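Local structure of dTor_3x33L (Synthetic construct, 4YY2) at residues P41-V44 / L45-I49; L81-A85 / S86-K90. The protein has no known natural function, being a computationally designed left-handed alpha/alpha toroid that closes three helical repeats into a ring. All coordinates share one frame; numbering follows the deposited sequence.

Contact 1: residues P41-V44 / L45-I49; sequences PTEV and LLELI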
loop_
_atom_site.group_PDB
_atom_site.type_symbol
_atom_site.label_atom_id
_atom_site.label_comp_id
_atom_site.label_asym_id
_atom_site.label_seq_id
_atom_site.Cartn_x
_atom_site.Cartn_y
_atom_site.Cartn_z
ATOM N N PRO A 41 4.407 4.786 -9.282
ATOM C CA PRO A 41 4.160 3.716 -8.304
ATOM C C PRO A 41 3.478 4.166 -7.023
ATOM O O PRO A 41 2.585 3.464 -6.527
ATOM C CB PRO A 41 5.559 3.235 -7.963
ATOM C CG PRO A 41 6.348 3.537 -9.180
ATOM C CD PRO A 41 5.820 4.808 -9.722
ATOM N N THR A 42 3.859 5.302 -6.461
ATOM C CA THR A 42 3.147 5.740 -5.240
ATOM C C THR A 42 1.659 5.965 -5.485
ATOM O O THR A 42 0.758 5.502 -4.680
ATOM C CB THR A 42 3.747 7.037 -4.637
ATOM O OG1 THR A 42 5.125 6.808 -4.306
ATOM C CG2 THR A 42 2.988 7.415 -3.358
ATOM N N GLU A 43 1.348 6.672 -6.550
ATOM C CA GLU A 43 -0.055 6.909 -6.890
ATOM C C GLU A 43 -0.859 5.612 -7.041
ATOM O O GLU A 43 -1.992 5.498 -6.543
ATOM C CB GLU A 43 -0.110 7.646 -8.228
ATOM C CG GLU A 43 -1.425 8.196 -8.627
ATOM C CD GLU A 43 -1.358 8.846 -10.006
ATOM O OE1 GLU A 43 -0.322 8.771 -10.721
ATOM O OE2 GLU A 43 -2.356 9.418 -10.353
ATOM N N VAL A 44 -0.291 4.630 -7.775
ATOM C CA VAL A 44 -0.930 3.347 -7.920
ATOM C C VAL A 44 -1.114 2.575 -6.615
ATOM O O VAL A 44 -2.184 2.013 -6.350
ATOM C CB VAL A 44 -0.177 2.438 -8.899
ATOM C CG1 VAL A 44 -0.883 1.126 -9.092
ATOM C CG2 VAL A 44 -0.051 3.131 -10.252
ATOM N N LEU A 45 -0.077 2.600 -5.766
ATOM C CA LEU A 45 -0.208 1.952 -4.467
ATOM C C LEU A 45 -1.375 2.536 -3.703
ATOM O O LEU A 45 -2.162 1.832 -3.078
ATOM C CB LEU A 45 1.073 2.073 -3.648
ATOM C CG LEU A 45 2.260 1.209 -4.189
ATOM C CD1 LEU A 45 3.554 1.584 -3.485
ATOM C CD2 LEU A 45 1.992 -0.270 -4.053
ATOM N N LEU A 46 -1.500 3.871 -3.762
ATOM C CA LEU A 46 -2.610 4.556 -3.037
ATOM C C LEU A 46 -3.957 4.145 -3.607
ATOM O O LEU A 46 -4.925 3.895 -2.828
ATOM C CB LEU A 46 -2.394 6.092 -3.092
ATOM C CG LEU A 46 -1.192 6.536 -2.241
ATOM C CD1 LEU A 46 -0.819 7.955 -2.598
ATOM C CD2 LEU A 46 -1.404 6.387 -0.742
ATOM N N GLU A 47 -4.059 4.035 -4.936
ATOM C CA GLU A 47 -5.321 3.557 -5.497
ATOM C C GLU A 47 -5.659 2.129 -5.034
ATOM O O GLU A 47 -6.851 1.781 -4.832
ATOM C CB GLU A 47 -5.268 3.664 -7.001
ATOM C CG GLU A 47 -5.241 5.125 -7.443
ATOM C CD GLU A 47 -5.238 5.323 -8.950
ATOM O OE1 GLU A 47 -5.248 4.367 -9.710
ATOM O OE2 GLU A 47 -5.163 6.475 -9.399
ATOM N N LEU A 48 -4.651 1.291 -4.977
ATOM C CA LEU A 48 -4.852 -0.135 -4.589
ATOM C C LEU A 48 -5.283 -0.233 -3.158
ATOM O O LEU A 48 -6.136 -1.074 -2.800
ATOM C CB LEU A 48 -3.622 -0.980 -4.881
ATOM C CG LEU A 48 -3.295 -1.222 -6.351
ATOM C CD1 LEU A 48 -1.884 -1.772 -6.488
ATOM C CD2 LEU A 48 -4.327 -2.146 -6.984
ATOM N N ILE A 49 -4.725 0.645 -2.328
ATOM C CA ILE A 49 -5.081 0.715 -0.920
ATOM C C ILE A 49 -6.516 1.169 -0.713
ATOM O O ILE A 49 -7.275 0.558 0.085
ATOM C CB ILE A 49 -4.102 1.593 -0.131
ATOM C CG1 ILE A 49 -2.722 0.911 -0.061
ATOM C CG2 ILE A 49 -4.635 1.906 1.244
ATOM C CD1 ILE A 49 -1.613 1.861 0.311
#
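Val44 and Leu48, one turn apart, run side by side and point the same way, and their methyls meet where Val44 CG1 lies 4.0 Å from Leu48 CD1. Val44 turns CG1 anti to its N (chi1 -177°), which carries this methyl along the helix toward Leu48. Phe31 and Glu34 of helix 24-36 cover Val44, and Leu48 reaches Ile16 of helix 8-20. A second contact of methyl groups at the same spacing joins CG2 of Thr42 and CD1 of Leu46, 3.9 Å apart; Leu46 also packs on Val60 and Phe64 of helix 57-69. Leu45, also buried, brings its CG within 3.3 Å of Pro41 O and meets Leu13 and Ile16. These are the opening turns of helix 41-53 in an alpha/alpha toroid, begun by Pro41 and wound by regular i to i+4 bonds, such as Leu45 N to Pro41 O at 2.9 Å. The more open side carries charge instead. Glu43 and Glu47 extend alongside each other with carboxylate planes 72° apart, and Glu43 OE2 stands 4.2 Å from Glu47 OE2. Lys61 forms a salt bridge with Glu47 OE2 and a long, weak ion pair with Glu43, which probably offsets the like charges, while Lys39 makes a salt bridge to Glu47 OE1. Replacing Glu47 by an alanine is likely to deprive Lys39 and Lys61 of these salt bridges, leaving Lys61 the weak pairing to Glu43.

Contact 2: residues L81-A85 / S86-K90; sequences LIAEA and SGTTK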
loop_
_atom_site.group_PDB
_atom_site.type_symbol
_atom_site.label_atom_id
_atom_site.label_comp_id
_atom_site.label_asym_id
_atom_site.label_seq_id
_atom_site.Cartn_x
_atom_site.Cartn_y
_atom_site.Cartn_z
ATOM N N LEU A 81 -1.724 3.325 6.188
ATOM C CA LEU A 81 -2.872 3.218 5.322
ATOM C C LEU A 81 -3.274 1.784 5.057
ATOM O O LEU A 81 -4.446 1.462 5.050
ATOM C CB LEU A 81 -2.633 3.977 4.020
ATOM C CG LEU A 81 -2.563 5.484 4.198
ATOM C CD1 LEU A 81 -2.096 6.254 2.943
ATOM C CD2 LEU A 81 -3.903 6.036 4.665
ATOM N N ILE A 82 -2.284 0.917 4.872
ATOM C CA ILE A 82 -2.543 -0.538 4.704
ATOM C C ILE A 82 -3.129 -1.162 5.974
ATOM O O ILE A 82 -4.094 -1.968 5.948
ATOM C CB ILE A 82 -1.282 -1.283 4.270
ATOM C CG1 ILE A 82 -0.897 -0.857 2.868
ATOM C CG2 ILE A 82 -1.507 -2.799 4.360
ATOM C CD1 ILE A 82 0.517 -1.249 2.423
ATOM N N ALA A 83 -2.639 -0.704 7.106
ATOM C CA ALA A 83 -3.210 -1.149 8.368
ATOM C C ALA A 83 -4.689 -0.748 8.502
ATOM O O ALA A 83 -5.536 -1.579 8.892
ATOM C CB ALA A 83 -2.393 -0.661 9.555
ATOM N N GLU A 84 -4.986 0.493 8.171
ATOM C CA GLU A 84 -6.418 0.998 8.132
ATOM C C GLU A 84 -7.268 0.117 7.206
ATOM O O GLU A 84 -8.380 -0.303 7.558
ATOM C CB GLU A 84 -6.480 2.470 7.703
ATOM C CG GLU A 84 -6.066 3.488 8.773
ATOM C CD GLU A 84 -5.870 4.933 8.270
ATOM O OE1 GLU A 84 -6.811 5.475 7.668
ATOM O OE2 GLU A 84 -4.782 5.561 8.476
ATOM N N ALA A 85 -6.732 -0.214 6.042
ATOM C CA ALA A 85 -7.452 -1.053 5.061
ATOM C C ALA A 85 -7.758 -2.469 5.516
ATOM O O ALA A 85 -8.751 -3.043 5.083
ATOM C CB ALA A 85 -6.714 -1.095 3.730
ATOM N N SER A 86 -6.901 -3.043 6.351
ATOM C CA SER A 86 -7.082 -4.427 6.784
ATOM C C SER A 86 -7.678 -4.555 8.173
ATOM O O SER A 86 -7.916 -5.667 8.622
ATOM C CB SER A 86 -5.762 -5.180 6.765
ATOM O OG SER A 86 -4.747 -4.434 7.437
ATOM N N GLY A 87 -7.859 -3.432 8.862
ATOM C CA GLY A 87 -8.333 -3.430 10.228
ATOM C C GLY A 87 -7.355 -4.147 11.155
ATOM O O GLY A 87 -7.738 -4.920 12.025
ATOM N N THR A 88 -6.078 -3.880 10.944
ATOM C CA THR A 88 -5.014 -4.409 11.790
ATOM C C THR A 88 -4.196 -3.269 12.343
ATOM O O THR A 88 -4.382 -2.114 11.969
ATOM C CB THR A 88 -4.128 -5.367 11.046
ATOM O OG1 THR A 88 -3.083 -5.792 11.915
ATOM C CG2 THR A 88 -3.528 -4.687 9.859
ATOM N N THR A 89 -3.293 -3.543 13.272
ATOM C CA THR A 89 -2.658 -2.421 13.915
ATOM C C THR A 89 -1.506 -1.934 13.033
ATOM O O THR A 89 -0.883 -2.721 12.342
ATOM C CB THR A 89 -2.195 -2.709 15.337
ATOM O OG1 THR A 89 -1.110 -3.631 15.334
ATOM C CG2 THR A 89 -3.353 -3.283 16.200
ATOM N N LYS A 90 -1.237 -0.656 13.107
ATOM C CA LYS A 90 -0.063 -0.078 12.442
ATOM C C LYS A 90 1.183 -0.862 12.834
ATOM O O LYS A 90 1.997 -1.208 12.008
ATOM C CB LYS A 90 0.097 1.392 12.854
ATOM C CG LYS A 90 -1.165 2.249 12.649
ATOM C CD LYS A 90 -1.404 3.212 13.809
ATOM C CE LYS A 90 -1.531 2.462 15.141
ATOM N NZ LYS A 90 -1.792 3.397 16.266
#
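Ala83 O receives a hydrogen bond from Thr88 N at 3.1 Å, fairly straight (N-H...O 163°), the i to i+5 link that closes helix 74-86. Inside it, Gly87 N gives a long, weak bond to Glu84 O at 3.4 Å. These two bonds and the positive phi of Gly87 (62°), a conformation that favours glycine, make a Schellman motif, which turns the chain out of the helix. The last helical bonds come from Ser86 N, which reaches Ile82 O at 3.0 Å and makes a weak second bond to Ala83 O.

Side-chain polar contacts are fewer. The hydroxyl of Ser86 turns back over the last turn toward Ile82 O, but its placement is uncertain. Thr89 is the N-cap of the next helix, its OG1 accepting a hydrogen bond from the backbone N of Glu92.

Van der Waals contacts centre on Ala83, whose CB lies 3.4 Å from Thr88 O and 3.7 Å from Lys90 N, against the returning backbone, and Val93 of helix 90-101 touches both Ala83 and Thr88. Thr88 turns OG1 anti to its N (chi1 177°); the place of its CG2 is doubtful.

One helix thus ends and another begins within three residues: backbone carbonyls of the last turn are engaged by the loop's N-H groups, and a threonine hydroxyl serves an N-H of the next first turn.

Overall arrangement
The two contacts come in series along the chain, contact 1 at the start of helix 41-53 and contact 2 at the end of helix 74-86, where the loop leads to helix 90-101. Their centres lie about 15 Å apart, on opposite sides of the chain's centre, yet the two helices touch: Leu46 CD2 is 3.8 Å from Leu81 CD1, and Ile49 packs on Leu81 and Ile82. Helix 8-20 also touches both contacts, reaching Ile49 and Ile82 through Ile16. The buried faces of both helices, through Leu46, Ile49, Leu81 and Ile82, thus meet in the interior of the designed toroid, consistent with its closed architecture.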